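Local coordinates for annexin A8 (PDB 1W3W), which binds calcium and phospholipid membranes and acts as an anticoagulant, indirectly inhibiting the thromboplastin-specific complex of the blood coagulation cascade, at residues 121-124 and 125-129; 198-201 and 202-206; 211-214 and 215-219; 229-232 and 233-237; 246-249 and 250-254. One frame throughout, in Å; residues are numbered along the deposited sequence.

Contact 1. Residues 121-124 and 125-129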
# COMPACT_ATOMS: atom_id res chain seq x y z
N ALA A 121 6.67 4.53 1.09
CA ALA A 121 6.63 5.67 0.17
C ALA A 121 5.24 6.27 -0.03
O ALA A 121 5.11 7.47 -0.31
CB ALA A 121 7.23 5.29 -1.15
N SER A 122 4.20 5.46 0.11
CA SER A 122 2.86 5.92 -0.26
C SER A 122 2.03 6.39 0.93
O SER A 122 0.98 6.99 0.76
CB SER A 122 2.11 4.83 -1.03
OG SER A 122 1.87 3.71 -0.19
N ARG A 123 2.50 6.11 2.15
CA ARG A 123 1.80 6.57 3.33
C ARG A 123 2.35 7.93 3.76
O ARG A 123 3.50 8.27 3.50
CB ARG A 123 1.93 5.56 4.47
CG ARG A 123 0.87 4.49 4.49
CD ARG A 123 0.52 3.92 3.16
NE ARG A 123 -0.41 2.80 3.28
CZ ARG A 123 -0.65 1.93 2.31
NH1 ARG A 123 -0.03 2.04 1.15
NH2 ARG A 123 -1.50 0.94 2.52
N THR A 124 1.49 8.70 4.42
CA THR A 124 1.87 9.99 4.98
C THR A 124 2.61 9.74 6.27
O THR A 124 2.54 8.66 6.85
CB THR A 124 0.64 10.87 5.32
OG1 THR A 124 -0.11 10.24 6.36
CG2 THR A 124 -0.36 11.00 4.18
N LYS A 125 3.25 10.79 6.75
CA LYS A 125 3.95 10.73 8.02
C LYS A 125 3.06 10.27 9.16
O LYS A 125 3.47 9.45 9.97
CB LYS A 125 4.57 12.11 8.36
CG LYS A 125 5.12 12.21 9.76
CD LYS A 125 6.52 11.60 9.92
CE LYS A 125 6.60 10.04 9.81
NZ LYS A 125 5.89 9.28 10.89
N ASN A 126 1.85 10.81 9.23
CA ASN A 126 0.93 10.50 10.32
C ASN A 126 0.41 9.06 10.23
O ASN A 126 0.24 8.40 11.23
CB ASN A 126 -0.26 11.47 10.35
CG ASN A 126 0.17 12.93 10.40
OD1 ASN A 126 -0.36 13.75 9.66
ND2 ASN A 126 1.13 13.25 11.25
N GLN A 127 0.17 8.59 9.02
CA GLN A 127 -0.17 7.19 8.80
C GLN A 127 1.00 6.28 9.24
O GLN A 127 0.79 5.29 9.93
CB GLN A 127 -0.51 6.95 7.33
CG GLN A 127 -1.88 7.56 6.94
CD GLN A 127 -2.23 7.42 5.47
OE1 GLN A 127 -3.42 7.41 5.12
NE2 GLN A 127 -1.24 7.31 4.63
N LEU A 128 2.22 6.63 8.86
CA LEU A 128 3.38 5.83 9.23
C LEU A 128 3.57 5.79 10.75
O LEU A 128 3.94 4.76 11.28
CB LEU A 128 4.66 6.34 8.56
CG LEU A 128 4.79 6.06 7.07
CD1 LEU A 128 6.03 6.77 6.52
CD2 LEU A 128 4.85 4.57 6.79
N ARG A 129 3.28 6.89 11.43
CA ARG A 129 3.39 6.92 12.89
C ARG A 129 2.47 5.88 13.51
O ARG A 129 2.86 5.21 14.44
CB ARG A 129 3.05 8.31 13.44
CG ARG A 129 3.16 8.40 14.98
CD ARG A 129 2.16 9.34 15.68
NE ARG A 129 1.65 10.38 14.78
CZ ARG A 129 2.35 11.42 14.34
NH1 ARG A 129 3.62 11.61 14.72
NH2 ARG A 129 1.79 12.29 13.52
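T124 and Q127 meet through a capping hydrogen bond: the backbone N of Q127 donates to T124 OG1 at 3.1 Å, with an N-H...O angle of 165°. With chi1 of T124 at 64°, OG1 sits between its own backbone N and carbonyl carbon and faces the first turn of the new helix. A second bond follows from the same residue, L128 N to T124 O at 2.9 Å, so threonine serves the turn with both its hydroxyl and its carbonyl.

This is a worked example of the N-cap. The tight joint between helix 113-122 and helix 125-139, in the predicted second annexin repeat, leaves R123 and T124 as linkers, and T124 supplies an acceptor for an N-H in the first turn of helix 125-139.

Q127 CG passes 3.3 Å from T124 OG1, a van der Waals contact to the capping oxygen; the apolar contact proper is L128 CD2 with R123 CB, 3.9 Å apart.

Polar contacts of the arginine run back along the chain. The chain of R123 bends at chi2 (42°), and NH1 reaches S122 OG at 2.9 Å, the hydroxyl lying in the guanidinium plane. S122 OG also bonds to E118 O, while R123 NH2 forms a salt bridge with E98. A leucine in place of R123 would probably leave the E98 carboxylate without its charged mate and take a donor from the S122 hydroxyl.

Contact 2. Residues 198-201 and 202-206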
# COMPACT_ATOMS: atom_id res chain seq x y z
N GLU A 198 24.38 8.87 -4.52
CA GLU A 198 23.04 8.38 -4.19
C GLU A 198 22.48 9.10 -2.97
O GLU A 198 21.29 9.39 -2.92
CB GLU A 198 23.03 6.86 -3.95
CG GLU A 198 23.88 6.00 -4.90
CD GLU A 198 23.22 5.74 -6.24
OE1 GLU A 198 22.59 6.67 -6.79
OE2 GLU A 198 23.34 4.60 -6.75
N MET A 199 23.34 9.41 -1.99
CA MET A 199 22.90 10.04 -0.74
C MET A 199 22.27 11.42 -0.95
O MET A 199 21.43 11.83 -0.16
CB MET A 199 24.06 10.16 0.26
CG MET A 199 24.31 8.90 1.08
SD MET A 199 22.82 8.21 1.89
CE MET A 199 22.30 9.59 2.89
N LYS A 200 22.70 12.12 -1.99
CA LYS A 200 22.13 13.43 -2.30
C LYS A 200 20.70 13.29 -2.82
O LYS A 200 19.81 14.03 -2.40
CB LYS A 200 23.01 14.18 -3.31
CG LYS A 200 22.88 15.69 -3.20
CD LYS A 200 23.50 16.24 -1.90
CE LYS A 200 22.45 16.64 -0.84
NZ LYS A 200 22.62 18.06 -0.38
N PHE A 201 20.50 12.35 -3.74
CA PHE A 201 19.15 11.98 -4.17
C PHE A 201 18.28 11.58 -2.99
O PHE A 201 17.15 12.05 -2.87
CB PHE A 201 19.19 10.83 -5.18
CG PHE A 201 19.36 11.27 -6.59
CD1 PHE A 201 18.26 11.40 -7.43
CD2 PHE A 201 20.62 11.53 -7.10
CE1 PHE A 201 18.41 11.80 -8.75
CE2 PHE A 201 20.78 11.93 -8.43
CZ PHE A 201 19.68 12.07 -9.25
N ILE A 202 18.81 10.72 -2.13
CA ILE A 202 18.01 10.13 -1.05
C ILE A 202 17.54 11.19 -0.07
O ILE A 202 16.36 11.23 0.30
CB ILE A 202 18.80 9.01 -0.32
CG1 ILE A 202 18.94 7.79 -1.23
CG2 ILE A 202 18.11 8.61 0.99
CD1 ILE A 202 19.93 6.75 -0.72
N THR A 203 18.45 12.07 0.32
CA THR A 203 18.15 13.10 1.31
C THR A 203 17.08 14.07 0.83
O THR A 203 16.16 14.39 1.56
CB THR A 203 19.43 13.88 1.68
OG1 THR A 203 20.38 12.98 2.26
CG2 THR A 203 19.15 14.89 2.78
N ILE A 204 17.23 14.55 -0.40
CA ILE A 204 16.26 15.50 -0.94
C ILE A 204 14.89 14.82 -1.17
O ILE A 204 13.85 15.37 -0.80
CB ILE A 204 16.83 16.13 -2.24
CG1 ILE A 204 17.95 17.11 -1.87
CG2 ILE A 204 15.74 16.83 -3.04
CD1 ILE A 204 18.91 17.41 -3.01
N LEU A 205 14.90 13.63 -1.77
CA LEU A 205 13.66 12.90 -2.03
C LEU A 205 12.92 12.51 -0.74
O LEU A 205 11.71 12.47 -0.72
CB LEU A 205 13.92 11.66 -2.91
CG LEU A 205 13.58 11.68 -4.40
CD1 LEU A 205 13.68 13.02 -5.10
CD2 LEU A 205 14.46 10.65 -5.13
N CYS A 206 13.65 12.27 0.35
CA CYS A 206 13.02 11.78 1.59
C CYS A 206 12.72 12.86 2.65
O CYS A 206 11.76 12.70 3.40
CB CYS A 206 13.80 10.57 2.16
SG CYS A 206 15.46 10.84 2.83
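I202 lays its CG1 against the carbonyl of E198, where CG1 lies 3.3 Å from E198 O, and its CD1 goes on to approach the sulfur of M199, at 4.2 Å from SD. The methionine gets there by curling toward the following turn: it bends at both chi2 and chi3, which brings SD and CE round from a CB that points away from that turn. The two side chains thus make an apolar contact three residues apart on one helix.

Polar contact centres on M199 O, which is gripped twice by T203. The backbone N donates at 3.0 Å and OG1 at 2.9 Å, and they arrive from opposite faces of the carbonyl plane. A chi1 of -62° sets OG1 beside the backbone N of T203 and so within reach of the preceding turn. It illustrates how a threonine inside a helix can return its hydroxyl to the carbonyl four residues back, with M199 CE lying 3.9 Å from the same OG1.

Helix 198-207 of the predicted third repeat lies among several others. I202 leans on I158 of helix 153-163, F201 reaches M244 of helix 238-252 and I232 of helix 228-235, I204 packs against L186 of helix 176-191, and C206 is joined to C161 by a disulfide.

Contact 3. Residues 211-214 and 215-219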
# COMPACT_ATOMS: atom_id res chain seq x y z
N THR A 211 5.14 19.29 -1.93
CA THR A 211 4.96 20.54 -2.65
C THR A 211 6.30 21.16 -3.09
O THR A 211 6.44 21.69 -4.19
CB THR A 211 4.20 21.52 -1.73
OG1 THR A 211 2.93 20.94 -1.36
CG2 THR A 211 3.83 22.78 -2.47
N HIS A 212 7.28 21.09 -2.20
CA HIS A 212 8.64 21.52 -2.50
C HIS A 212 9.23 20.65 -3.61
O HIS A 212 9.82 21.16 -4.54
CB HIS A 212 9.50 21.44 -1.24
CG HIS A 212 10.93 21.80 -1.45
ND1 HIS A 212 11.48 22.97 -0.98
CD2 HIS A 212 11.94 21.13 -2.08
CE1 HIS A 212 12.77 23.01 -1.30
NE2 HIS A 212 13.06 21.91 -1.98
N LEU A 213 9.02 19.34 -3.52
CA LEU A 213 9.60 18.40 -4.49
C LEU A 213 9.04 18.62 -5.88
O LEU A 213 9.77 18.53 -6.85
CB LEU A 213 9.39 16.95 -4.07
CG LEU A 213 10.33 16.42 -2.98
CD1 LEU A 213 9.91 15.01 -2.63
CD2 LEU A 213 11.77 16.45 -3.40
N LEU A 214 7.75 18.95 -5.97
CA LEU A 214 7.17 19.24 -7.29
C LEU A 214 7.86 20.40 -7.96
O LEU A 214 8.10 20.38 -9.18
CB LEU A 214 5.67 19.51 -7.19
CG LEU A 214 4.87 18.23 -6.92
CD1 LEU A 214 3.46 18.56 -6.45
CD2 LEU A 214 4.84 17.37 -8.16
N ARG A 215 8.19 21.43 -7.18
CA ARG A 215 8.93 22.55 -7.72
C ARG A 215 10.38 22.15 -8.06
O ARG A 215 10.92 22.62 -9.04
CB ARG A 215 8.90 23.73 -6.74
CG ARG A 215 9.63 24.97 -7.23
CD ARG A 215 8.91 25.71 -8.34
NE ARG A 215 9.24 27.13 -8.30
CZ ARG A 215 8.65 28.05 -7.53
NH1 ARG A 215 7.65 27.72 -6.71
NH2 ARG A 215 9.06 29.31 -7.59
N VAL A 216 10.99 21.30 -7.24
CA VAL A 216 12.33 20.82 -7.52
C VAL A 216 12.33 20.07 -8.87
O VAL A 216 13.24 20.26 -9.66
CB VAL A 216 12.89 19.92 -6.40
CG1 VAL A 216 14.17 19.23 -6.82
CG2 VAL A 216 13.14 20.72 -5.13
N PHE A 217 11.31 19.25 -9.12
CA PHE A 217 11.26 18.47 -10.36
C PHE A 217 11.14 19.38 -11.57
O PHE A 217 11.76 19.13 -12.59
CB PHE A 217 10.11 17.47 -10.37
CG PHE A 217 10.17 16.43 -9.29
CD1 PHE A 217 11.35 16.15 -8.61
CD2 PHE A 217 9.04 15.71 -8.98
CE1 PHE A 217 11.38 15.19 -7.63
CE2 PHE A 217 9.07 14.76 -7.99
CZ PHE A 217 10.23 14.51 -7.31
N GLU A 218 10.33 20.42 -11.45
CA GLU A 218 10.21 21.43 -12.50
C GLU A 218 11.55 22.10 -12.80
O GLU A 218 11.95 22.20 -13.96
CB GLU A 218 9.23 22.53 -12.09
CG GLU A 218 7.76 22.18 -12.16
CD GLU A 218 6.90 23.39 -11.79
OE1 GLU A 218 6.83 24.34 -12.60
OE2 GLU A 218 6.35 23.41 -10.66
N GLU A 219 12.22 22.59 -11.75
CA GLU A 219 13.51 23.26 -11.90
C GLU A 219 14.58 22.33 -12.45
O GLU A 219 15.42 22.73 -13.27
CB GLU A 219 14.00 23.85 -10.56
CG GLU A 219 13.15 24.98 -10.01
CD GLU A 219 13.04 26.14 -10.99
OE1 GLU A 219 11.91 26.58 -11.25
OE2 GLU A 219 14.09 26.61 -11.50
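F217 crosses the backbone of L213, one helical turn earlier. Its CB stands 3.7 Å from L213 O, and CG comes closer, 3.2 Å from that oxygen. From there the ring slides over the carbonyl: CD1 is 3.4 Å from L213 O, and the distances lengthen along the ring until CZ, at the far end, meets L213 CB at 4.1 Å. L213 O therefore sits over one face of the ring, displaced toward the rim near CG, and accepts F217 N at 2.8 Å. A chi1 of -61° places CG beside its own backbone N, from where the ring reaches back over L213.

A second pair, again four residues apart, is tighter. V216 CG2 presses obliquely on the imidazole of H212, 3.3 Å from CD2. The ring is held from beyond the helix, because H212 NE2 is hydrogen-bonded to D182 of helix 176-191, which probably limits its freedom to turn.

F217 also touches L205 of helix 198-207 and V248 of helix 238-252, and L213 packs on I204. H212 and V216 turn to helix 176-191, whereas the i, i+4 pair of L213 and F217 lies on a face of helix 210-224 turned to helices 198-207 and 238-252, within the all-helical annexin repeat, here the predicted third one.

Contact 4. Residues 229-232 and 233-237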
# COMPACT_ATOMS: atom_id res chain seq x y z
N GLU A 229 12.55 11.29 -13.57
CA GLU A 229 12.37 9.85 -13.74
C GLU A 229 13.44 9.21 -14.65
O GLU A 229 14.03 8.18 -14.29
CB GLU A 229 10.93 9.49 -14.19
CG GLU A 229 10.17 10.49 -15.05
CD GLU A 229 9.42 11.56 -14.26
OE1 GLU A 229 9.90 12.71 -14.24
OE2 GLU A 229 8.32 11.28 -13.70
N ASP A 230 13.71 9.82 -15.80
CA ASP A 230 14.72 9.33 -16.73
C ASP A 230 16.12 9.41 -16.12
O ASP A 230 16.94 8.54 -16.37
CB ASP A 230 14.67 10.08 -18.06
CG ASP A 230 13.50 9.64 -18.92
OD1 ASP A 230 13.20 10.32 -19.92
OD2 ASP A 230 12.82 8.63 -18.66
N SER A 231 16.38 10.42 -15.30
CA SER A 231 17.66 10.53 -14.60
C SER A 231 17.82 9.40 -13.62
O SER A 231 18.84 8.74 -13.62
CB SER A 231 17.80 11.87 -13.90
OG SER A 231 17.87 12.91 -14.86
N ILE A 232 16.81 9.16 -12.80
CA ILE A 232 16.82 8.02 -11.88
C ILE A 232 17.00 6.69 -12.63
O ILE A 232 17.77 5.83 -12.19
CB ILE A 232 15.53 8.00 -11.01
CG1 ILE A 232 15.54 9.19 -10.05
CG2 ILE A 232 15.41 6.70 -10.23
CD1 ILE A 232 14.21 9.53 -9.48
N LYS A 233 16.31 6.51 -13.75
CA LYS A 233 16.39 5.26 -14.52
C LYS A 233 17.78 5.03 -15.10
O LYS A 233 18.21 3.88 -15.23
CB LYS A 233 15.38 5.24 -15.68
CG LYS A 233 13.94 4.96 -15.27
CD LYS A 233 13.02 4.94 -16.48
CE LYS A 233 11.56 4.94 -16.08
NZ LYS A 233 10.64 4.80 -17.25
N SER A 234 18.47 6.10 -15.48
CA SER A 234 19.80 5.96 -16.08
C SER A 234 20.89 5.88 -15.02
O SER A 234 21.95 5.31 -15.29
CB SER A 234 20.08 7.09 -17.08
OG SER A 234 20.35 8.30 -16.42
N GLU A 235 20.64 6.41 -13.83
CA GLU A 235 21.67 6.54 -12.78
C GLU A 235 21.63 5.48 -11.68
O GLU A 235 22.59 5.33 -10.92
CB GLU A 235 21.60 7.92 -12.12
CG GLU A 235 22.13 9.03 -13.01
CD GLU A 235 21.61 10.40 -12.61
OE1 GLU A 235 21.17 10.57 -11.45
OE2 GLU A 235 21.66 11.32 -13.46
N THR A 236 20.52 4.75 -11.57
CA THR A 236 20.38 3.75 -10.51
C THR A 236 19.80 2.47 -11.07
O THR A 236 19.33 2.42 -12.21
CB THR A 236 19.47 4.27 -9.36
OG1 THR A 236 18.15 4.53 -9.86
CG2 THR A 236 19.94 5.63 -8.85
N HIS A 237 19.83 1.42 -10.26
CA HIS A 237 19.25 0.13 -10.63
C HIS A 237 18.65 -0.59 -9.42
O HIS A 237 18.87 -0.20 -8.27
CB HIS A 237 20.31 -0.76 -11.30
CG HIS A 237 21.53 -0.98 -10.45
ND1 HIS A 237 22.47 0.00 -10.23
CD2 HIS A 237 21.96 -2.07 -9.76
CE1 HIS A 237 23.43 -0.47 -9.44
NE2 HIS A 237 23.13 -1.73 -9.14
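I232 and T236 lie side by side and point the same way, with CG2 of the isoleucine 3.5 Å from T236 OG1. I232 O is held twice by the threonine, by OG1 at 2.7 Å and by the backbone N at 3.0 Å, the donors approaching from opposite faces of the carbonyl plane. The hydroxyl owes its place to a chi1 of 62°, which sets it between its own N and carbonyl carbon even though T236 has already left helical backbone angles.

E235 runs differently. Its extended chain passes across the carbonyl of S231, with CB 3.2 Å and CG 3.4 Å from S231 O, which accepts the backbone N of E235 and also S234 OG at 3.2 Å. S231 OG is hydrogen-bonded to Y220 OH. The extended K233 chain passes E229 O, CG 3.4 Å from it; the ammonium lies near the D230 carboxylate, though their charged atoms do not touch, so any attraction is probably modest.

I232 faces F201 and M244, its neighbours on helices 198-207 and 238-252. Serine and threonine hydroxyls returning to a carbonyl three or four residues back are well known in helices; here they do so in the last turn of helix 228-235 of the predicted third annexin repeat, T236 being the first residue past it.

Contact 5. Residues 246-249 and 250-254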
# COMPACT_ATOMS: atom_id res chain seq x y z
N THR A 246 9.24 5.33 -6.92
CA THR A 246 8.00 5.24 -6.16
C THR A 246 7.76 6.55 -5.43
O THR A 246 6.65 7.07 -5.45
CB THR A 246 8.06 4.08 -5.16
OG1 THR A 246 8.13 2.85 -5.88
CG2 THR A 246 6.79 3.97 -4.39
N VAL A 247 8.79 7.09 -4.81
CA VAL A 247 8.67 8.40 -4.16
C VAL A 247 8.23 9.45 -5.16
O VAL A 247 7.31 10.22 -4.89
CB VAL A 247 9.98 8.82 -3.44
CG1 VAL A 247 9.87 10.26 -2.90
CG2 VAL A 247 10.26 7.89 -2.33
N VAL A 248 8.84 9.47 -6.34
CA VAL A 248 8.50 10.43 -7.37
C VAL A 248 7.03 10.28 -7.82
O VAL A 248 6.28 11.27 -7.86
CB VAL A 248 9.46 10.33 -8.60
CG1 VAL A 248 8.95 11.13 -9.76
CG2 VAL A 248 10.86 10.81 -8.22
N LYS A 249 6.60 9.05 -8.11
CA LYS A 249 5.22 8.80 -8.55
C LYS A 249 4.20 9.18 -7.49
O LYS A 249 3.16 9.78 -7.81
CB LYS A 249 5.05 7.34 -8.95
CG LYS A 249 5.75 6.98 -10.24
CD LYS A 249 5.79 5.49 -10.45
CE LYS A 249 6.15 5.16 -11.90
NZ LYS A 249 6.45 3.72 -12.03
N CYS A 250 4.49 8.85 -6.22
CA CYS A 250 3.58 9.16 -5.12
C CYS A 250 3.47 10.67 -4.87
O CYS A 250 2.43 11.17 -4.44
CB CYS A 250 4.03 8.45 -3.84
SG CYS A 250 3.69 6.67 -3.89
N THR A 251 4.53 11.39 -5.18
CA THR A 251 4.55 12.84 -5.04
C THR A 251 3.69 13.50 -6.10
O THR A 251 2.97 14.44 -5.81
CB THR A 251 6.01 13.34 -5.16
OG1 THR A 251 6.76 12.86 -4.04
CG2 THR A 251 6.10 14.85 -5.08
N GLN A 252 3.79 13.01 -7.33
CA GLN A 252 3.07 13.57 -8.47
C GLN A 252 1.56 13.28 -8.43
O GLN A 252 0.75 14.18 -8.58
CB GLN A 252 3.66 13.01 -9.77
CG GLN A 252 5.07 13.49 -10.00
CD GLN A 252 5.76 12.80 -11.16
OE1 GLN A 252 6.65 13.39 -11.76
NE2 GLN A 252 5.36 11.57 -11.46
N ASN A 253 1.20 12.03 -8.20
CA ASN A 253 -0.19 11.64 -8.07
C ASN A 253 -0.29 10.27 -7.43
O ASN A 253 -0.01 9.27 -8.06
CB ASN A 253 -0.92 11.65 -9.43
CG ASN A 253 -2.44 11.62 -9.29
OD1 ASN A 253 -3.00 10.78 -8.59
ND2 ASN A 253 -3.12 12.55 -9.96
N LEU A 254 -0.69 10.26 -6.17
CA LEU A 254 -0.82 9.04 -5.40
C LEU A 254 -1.83 8.04 -5.98
O LEU A 254 -1.60 6.84 -5.99
CB LEU A 254 -1.23 9.43 -3.99
CG LEU A 254 -1.14 8.39 -2.90
CD1 LEU A 254 0.25 7.78 -2.84
CD2 LEU A 254 -1.54 9.07 -1.60
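C250 folds its thiol back over the preceding turn: SG lies 3.4 Å from T246 O and 4.1 Å from T246 CG2. That carbonyl also accepts the backbone N of C250, so sulfur and amide share one neighbour, while the T246 hydroxyl is bonded to E242. C250 also touches S122 of helix 113-122 and Y257 of helix 254-266.

K249 contributes chiefly its backbone. Its carbonyl O accepts N253 N at 3.0 Å in a nearly straight bond of 172°, and its extended side chain runs off to a salt bridge between NZ and E260. V248 meets Q252 alongside, both chains pointing the same way, and Q252 CG is 3.3 Å from V248 O.

Residues 246-252 form the last part of helix 238-252, at the junction of the predicted third and fourth annexin repeats; N253 then caps helix 254-266, its OD1 accepting from S256 N.

T251 grips V247 O doubly, through OG1 at 2.8 Å and through its N at 3.0 Å, from opposite faces of the carbonyl plane. With chi1 at -67° the hydroxyl lies beside its own N, and CG2 is left to pack near L213 and L214. A valine here would probably leave V247 O with one of these two donors gone.

Contacts 2, 3 and 4 belong to the predicted third annexin repeat, and contact 5 begins there and ends at the fourth; all are partly buried. Contact 1, in the predicted second repeat, lies nearest the centre of the chain and meets contact 5 through A121 on T246 and S122 on C250. Within the third repeat the apolar faces converge: L205 touches F217, F201 approaches I232, and V248 receives both F217 and I232. Contacts 2 and 3 each lie within a single helix. In contacts 2, 4 and 5 a threonine grips the carbonyl four residues back, while in contact 1 the threonine is the acceptor at an N-cap; contact 4 has the most solvent-facing residues.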